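Long-range contacts in guanine deaminase (Escherichia coli, PDB 6OHB), which catalyses the zinc-dependent hydrolytic deamination of guanine to xanthine and ammonia, the step that begins guanine degradation: residues A[78-83]-A[334-339]; A[131-136]-A[420-425]. All blocks are in the same frame, centred on the assembly; numbering follows the deposited sequence.

Interaction 1 (A[78-83]-A[334-339]); sequences FVDTHI and FNMLQT. With ZN (zinc ion), chain E.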
loop_
_atom_site.group_PDB
_atom_site.type_symbol
_atom_site.label_atom_id
_atom_site.label_comp_id
_atom_site.label_asym_id
_atom_site.label_seq_id
_atom_site.Cartn_x
_atom_site.Cartn_y
_atom_site.Cartn_z
ATOM N N PHE A 78 14.971 -9.969 -6.498
ATOM C CA PHE A 78 14.598 -8.597 -6.815
ATOM C C PHE A 78 15.787 -7.650 -6.689
ATOM O O PHE A 78 16.693 -7.846 -5.866
ATOM C CB PHE A 78 13.450 -8.131 -5.916
ATOM C CG PHE A 78 12.216 -8.977 -6.038
ATOM C CD1 PHE A 78 11.719 -9.322 -7.286
ATOM C CD2 PHE A 78 11.565 -9.446 -4.909
ATOM C CE1 PHE A 78 10.591 -10.109 -7.408
ATOM C CE2 PHE A 78 10.434 -10.236 -5.023
ATOM C CZ PHE A 78 9.948 -10.566 -6.277
ATOM N N VAL A 79 15.738 -6.585 -7.492
ATOM C CA VAL A 79 16.807 -5.602 -7.617
ATOM C C VAL A 79 16.248 -4.252 -7.178
ATOM O O VAL A 79 15.381 -3.678 -7.854
ATOM C CB VAL A 79 17.350 -5.531 -9.049
ATOM C CG1 VAL A 79 18.460 -4.494 -9.139
ATOM C CG2 VAL A 79 17.845 -6.911 -9.500
ATOM N N ASP A 80 16.765 -3.736 -6.062
ATOM C CA ASP A 80 16.326 -2.478 -5.464
ATOM C C ASP A 80 17.355 -1.401 -5.799
ATOM O O ASP A 80 18.459 -1.400 -5.245
ATOM C CB ASP A 80 16.185 -2.648 -3.952
ATOM C CG ASP A 80 15.392 -1.529 -3.299
ATOM O OD1 ASP A 80 15.369 -0.398 -3.838
ATOM O OD2 ASP A 80 14.797 -1.789 -2.231
ATOM N N THR A 81 16.984 -0.456 -6.664
ATOM C CA THR A 81 17.972 0.454 -7.236
ATOM C C THR A 81 18.172 1.757 -6.461
ATOM O O THR A 81 18.986 2.581 -6.893
ATOM C CB THR A 81 17.614 0.786 -8.689
ATOM O OG1 THR A 81 16.334 1.431 -8.746
ATOM C CG2 THR A 81 17.597 -0.481 -9.545
ATOM N N HIS A 82 17.494 1.963 -5.330
ATOM C CA HIS A 82 17.782 3.123 -4.477
ATOM C C HIS A 82 17.195 2.868 -3.095
ATOM O O HIS A 82 15.971 2.809 -2.944
ATOM C CB HIS A 82 17.230 4.419 -5.075
ATOM C CG HIS A 82 17.478 5.631 -4.228
ATOM N ND1 HIS A 82 18.726 6.198 -4.081
ATOM C CD2 HIS A 82 16.636 6.379 -3.475
ATOM C CE1 HIS A 82 18.641 7.245 -3.280
ATOM N NE2 HIS A 82 17.383 7.378 -2.899
ATOM N N ILE A 83 18.061 2.728 -2.098
ATOM C CA ILE A 83 17.628 2.499 -0.725
ATOM C C ILE A 83 18.693 3.072 0.202
ATOM O O ILE A 83 19.889 3.016 -0.098
ATOM C CB ILE A 83 17.353 0.998 -0.477
ATOM C CG1 ILE A 83 16.856 0.759 0.950
ATOM C CG2 ILE A 83 18.579 0.146 -0.808
ATOM C CD1 ILE A 83 16.349 -0.653 1.190
ATOM N N PHE A 334 10.333 -2.364 2.586
ATOM C CA PHE A 334 11.426 -2.991 1.848
ATOM C C PHE A 334 10.937 -3.836 0.679
ATOM O O PHE A 334 11.766 -4.347 -0.083
ATOM C CB PHE A 334 12.256 -3.913 2.751
ATOM C CG PHE A 334 13.212 -3.200 3.669
ATOM C CD1 PHE A 334 12.778 -2.681 4.883
ATOM C CD2 PHE A 334 14.552 -3.089 3.340
ATOM C CE1 PHE A 334 13.664 -2.046 5.737
ATOM C CE2 PHE A 334 15.441 -2.451 4.188
ATOM C CZ PHE A 334 14.997 -1.930 5.387
ATOM N N ASN A 335 9.627 -4.013 0.535
ATOM C CA ASN A 335 9.071 -5.039 -0.335
ATOM C C ASN A 335 8.881 -4.518 -1.752
ATOM O O ASN A 335 8.227 -3.490 -1.964
ATOM C CB ASN A 335 7.742 -5.548 0.220
ATOM C CG ASN A 335 7.272 -6.812 -0.475
ATOM O OD1 ASN A 335 6.555 -6.755 -1.478
ATOM N ND2 ASN A 335 7.685 -7.965 0.048
ATOM N N MET A 336 9.439 -5.254 -2.718
ATOM C CA MET A 336 9.368 -4.854 -4.119
ATOM C C MET A 336 7.955 -4.989 -4.677
ATOM O O MET A 336 7.535 -4.181 -5.514
ATOM C CB MET A 336 10.351 -5.692 -4.943
ATOM C CG MET A 336 10.464 -5.314 -6.421
ATOM S SD MET A 336 11.064 -3.641 -6.744
ATOM C CE MET A 336 12.326 -3.452 -5.486
ATOM N N LEU A 337 7.206 -6.005 -4.239
ATOM C CA LEU A 337 5.839 -6.166 -4.730
ATOM C C LEU A 337 4.997 -4.943 -4.389
ATOM O O LEU A 337 4.264 -4.417 -5.239
ATOM C CB LEU A 337 5.212 -7.445 -4.165
ATOM C CG LEU A 337 5.942 -8.761 -4.456
ATOM C CD1 LEU A 337 5.281 -9.914 -3.714
ATOM C CD2 LEU A 337 5.988 -9.039 -5.949
ATOM N N GLN A 338 5.091 -4.477 -3.142
ATOM C CA GLN A 338 4.366 -3.280 -2.735
ATOM C C GLN A 338 4.876 -2.044 -3.468
ATOM O O GLN A 338 4.090 -1.148 -3.806
ATOM C CB GLN A 338 4.478 -3.107 -1.218
ATOM C CG GLN A 338 3.895 -4.280 -0.450
ATOM C CD GLN A 338 3.926 -4.082 1.052
ATOM O OE1 GLN A 338 4.993 -4.003 1.657
ATOM N NE2 GLN A 338 2.749 -4.007 1.661
ATOM N N THR A 339 6.191 -1.977 -3.728
ATOM C CA THR A 339 6.736 -0.871 -4.517
ATOM C C THR A 339 6.110 -0.826 -5.905
ATOM O O THR A 339 5.756 0.249 -6.406
ATOM C CB THR A 339 8.258 -0.981 -4.621
ATOM O OG1 THR A 339 8.826 -1.008 -3.307
ATOM C CG2 THR A 339 8.831 0.204 -5.382
HETATM ZN ZN ZN E . 16.832 8.609 -1.411
#

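Interaction 2 (A[131-136]-A[420-425]); sequences LRNGTT and GDDRSI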
loop_
_atom_site.group_PDB
_atom_site.type_symbol
_atom_site.label_atom_id
_atom_site.label_comp_id
_atom_site.label_asym_id
_atom_site.label_seq_id
_atom_site.Cartn_x
_atom_site.Cartn_y
_atom_site.Cartn_z
ATOM N N LEU A 131 16.731 -9.607 2.689
ATOM C CA LEU A 131 16.534 -11.023 2.386
ATOM C C LEU A 131 15.071 -11.433 2.540
ATOM O O LEU A 131 14.499 -12.073 1.646
ATOM C CB LEU A 131 17.436 -11.882 3.273
ATOM C CG LEU A 131 18.932 -11.696 3.017
ATOM C CD1 LEU A 131 19.744 -12.624 3.905
ATOM C CD2 LEU A 131 19.248 -11.934 1.543
ATOM N N ARG A 132 14.437 -11.057 3.658
ATOM C CA ARG A 132 13.069 -11.510 3.901
ATOM C C ARG A 132 12.062 -10.929 2.914
ATOM O O ARG A 132 10.934 -11.425 2.847
ATOM C CB ARG A 132 12.632 -11.184 5.336
ATOM C CG ARG A 132 12.189 -9.752 5.551
ATOM C CD ARG A 132 10.937 -9.669 6.428
ATOM N NE ARG A 132 11.051 -10.467 7.646
ATOM C CZ ARG A 132 10.050 -10.689 8.492
ATOM N NH1 ARG A 132 8.852 -10.167 8.260
ATOM N NH2 ARG A 132 10.246 -11.429 9.574
ATOM N N ASN A 133 12.434 -9.915 2.139
ATOM C CA ASN A 133 11.554 -9.385 1.107
ATOM C C ASN A 133 11.979 -9.792 -0.301
ATOM O O ASN A 133 11.403 -9.303 -1.278
ATOM C CB ASN A 133 11.462 -7.865 1.226
ATOM C CG ASN A 133 10.629 -7.433 2.425
ATOM O OD1 ASN A 133 9.405 -7.366 2.350
ATOM N ND2 ASN A 133 11.290 -7.169 3.540
ATOM N N GLY A 134 12.979 -10.661 -0.432
ATOM C CA GLY A 134 13.360 -11.138 -1.744
ATOM C C GLY A 134 14.266 -10.224 -2.533
ATOM O O GLY A 134 14.463 -10.464 -3.728
ATOM N N THR A 135 14.796 -9.168 -1.918
ATOM C CA THR A 135 15.778 -8.308 -2.565
ATOM C C THR A 135 17.161 -8.931 -2.410
ATOM O O THR A 135 17.660 -9.074 -1.289
ATOM C CB THR A 135 15.744 -6.912 -1.940
ATOM O OG1 THR A 135 14.480 -6.299 -2.213
ATOM C CG2 THR A 135 16.860 -6.043 -2.490
ATOM N N THR A 136 17.793 -9.298 -3.526
ATOM C CA THR A 136 19.110 -9.911 -3.432
ATOM C C THR A 136 20.219 -8.995 -3.909
ATOM O O THR A 136 21.386 -9.249 -3.596
ATOM C CB THR A 136 19.173 -11.221 -4.239
ATOM O OG1 THR A 136 18.824 -10.974 -5.606
ATOM C CG2 THR A 136 18.230 -12.268 -3.660
ATOM N N GLY A 420 0.701 -8.824 -2.407
ATOM C CA GLY A 420 1.886 -9.472 -1.878
ATOM C C GLY A 420 2.639 -8.582 -0.906
ATOM O O GLY A 420 2.722 -7.370 -1.084
ATOM N N ASP A 421 3.189 -9.210 0.124
ATOM C CA ASP A 421 4.096 -8.557 1.058
ATOM C C ASP A 421 5.168 -9.578 1.424
ATOM O O ASP A 421 5.378 -10.570 0.717
ATOM C CB ASP A 421 3.315 -8.002 2.266
ATOM C CG ASP A 421 2.403 -9.039 2.917
ATOM O OD1 ASP A 421 2.872 -10.156 3.227
ATOM O OD2 ASP A 421 1.211 -8.733 3.130
ATOM N N ASP A 422 5.851 -9.357 2.549
ATOM C CA ASP A 422 6.922 -10.262 2.958
ATOM C C ASP A 422 6.426 -11.688 3.201
ATOM O O ASP A 422 7.226 -12.628 3.124
ATOM C CB ASP A 422 7.647 -9.714 4.191
ATOM C CG ASP A 422 6.701 -9.284 5.294
ATOM O OD1 ASP A 422 5.923 -8.328 5.081
ATOM O OD2 ASP A 422 6.756 -9.888 6.385
ATOM N N ARG A 423 5.138 -11.873 3.507
ATOM C CA ARG A 423 4.604 -13.225 3.653
ATOM C C ARG A 423 4.667 -14.018 2.346
ATOM O O ARG A 423 4.621 -15.255 2.382
ATOM C CB ARG A 423 3.157 -13.170 4.143
ATOM C CG ARG A 423 3.004 -12.894 5.631
ATOM C CD ARG A 423 1.545 -12.649 5.993
ATOM N NE ARG A 423 1.034 -11.386 5.464
ATOM C CZ ARG A 423 -0.183 -10.906 5.717
ATOM N NH1 ARG A 423 -1.020 -11.586 6.488
ATOM N NH2 ARG A 423 -0.562 -9.747 5.197
ATOM N N SER A 424 4.739 -13.337 1.197
ATOM C CA SER A 424 4.899 -14.017 -0.086
ATOM C C SER A 424 6.292 -14.601 -0.270
ATOM O O SER A 424 6.475 -15.461 -1.136
ATOM C CB SER A 424 4.615 -13.058 -1.245
ATOM O OG SER A 424 3.241 -12.742 -1.343
ATOM N N ILE A 425 7.265 -14.173 0.530
ATOM C CA ILE A 425 8.648 -14.609 0.386
ATOM C C ILE A 425 8.837 -15.850 1.249
ATOM O O ILE A 425 8.880 -15.763 2.479
ATOM C CB ILE A 425 9.631 -13.502 0.784
ATOM C CG1 ILE A 425 9.310 -12.194 0.052
ATOM C CG2 ILE A 425 11.054 -13.924 0.508
ATOM C CD1 ILE A 425 9.400 -12.279 -1.415
HETATM O O HOH W 1 7.651 -5.776 4.146
#

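Interaction 1 (A[78-83]-A[334-339])
Met336, in the first turn of helix 336-349, packs against strand residues Phe78 to Asp80. Its place on the helix sets Met336 CB 3.9 Å from Phe78 CG, obliquely to the ring. CG stands anti to the backbone N (chi1 -176°) and runs along Phe78; bends at chi2 and chi3 then carry Met336 CE to within 3.9 Å of Val79 O and 4.1 Å of Asp80 CA. An alanine here would keep CB beside the ring but would probably leave the strand backbone at Val79 and Asp80 without the packing of the thioether tip. The closest approach joins the other ends: Ile83, extended through CG1, sets CD1 3.6 Å from Phe334 CE2, the two side chains crossing at about a right angle. Segment 78-83 belongs to the first strand of the amidohydrolase (beta/alpha)8 barrel, packed on the helix that follows the strand leading to Asp327; His82 NE2 binds zinc at 2.0 Å, with His84, His237 and Asp327 completing the protein ligands. Toward Leu337 the fit is looser, with CD2 4.3 Å from Phe78 CZ. On the helix side turned from the strand, where Gln338 is partly exposed, polar groups take over: Asn335, short enough to curl back as N-cap, receives Gln338 N on an in-plane OD1 lone pair at 3.2 Å (N-H...O 155°).

Interaction 2 (A[131-136]-A[420-425])
The guanidinium of Arg132 meets the Asp422 carboxylate at its edge, the two planes 29° apart. Both residues hold CG in the crowded position between backbone N and carbonyl carbon, and Arg132 bends again at chi2 and chi3, which brings the chains side by side. Arg132 NH1 lies 2.8 Å from Asp422 OD2, close to the guanidinium plane, yet the N-H...O angle of only 116° makes the hydrogen bond of this salt bridge weak, so the attraction is probably more electrostatic than directional. Arg423 engages Asp421 far more exactly: NE and NH2 grip the two carboxylate oxygens side-on, each on a syn lone pair and near the guanidinium plane. Asp421 OD1 also takes Arg423 N at 2.9 Å on its anti lone pair, closing an Asx turn, so the aspartate is fixed by three bonds. The amide of Asn133 lies beside the Asp422 side chain, its plane tilted 55° to the carboxylate; Asn133 OD1 is 3.5 Å from Asp422 CB. A water 3.0 Å from Asn133 OD1 and 3.2 Å from Asp422 OD1 bridges the pair, while Asn133 ND2 binds Gln129 O. Ile425 packs against the backbone, its CB a tight 3.2 Å from Arg132 O and its CD1 3.6 Å from Asn133 O. Gly134 suits its place twice over: its positive phi ends the helix as the C-prime residue of a Schellman motif, and a CB would press on Ile425 CD1. Asp422 OD2 also forms a salt bridge with Arg423 NH1 of the second subunit, matched by the reciprocal pair. The turn from helix 116-132 into barrel strand 135-141 thus joins the 3-10 link between helix 409-419 and strand 425-430, with Ile425 resting on Val389 and Met391 of strand 388-391.

The two contacts are centred about 10 Å apart and meet directly. Strands 73-84 and 135-141 are parallel neighbours in the barrel, and Phe78 N, in interaction 1, bonds to Gly134 O, in interaction 2, at 2.9 Å. A second tie joins side chains: Asn335 ND2 reaches Asn133 OD1 at 2.9 Å, so one amide caps its own helix through the oxygen and holds the 131-136 turn through the nitrogen. Gln338 CG also packs 3.4 Å from Gly420 O. Interaction 1 runs along its strand to the zinc ligand His82, whereas interaction 2 lies away from the active site, at the end of the strand pair where Phe78 and Gly134 meet and toward the second subunit.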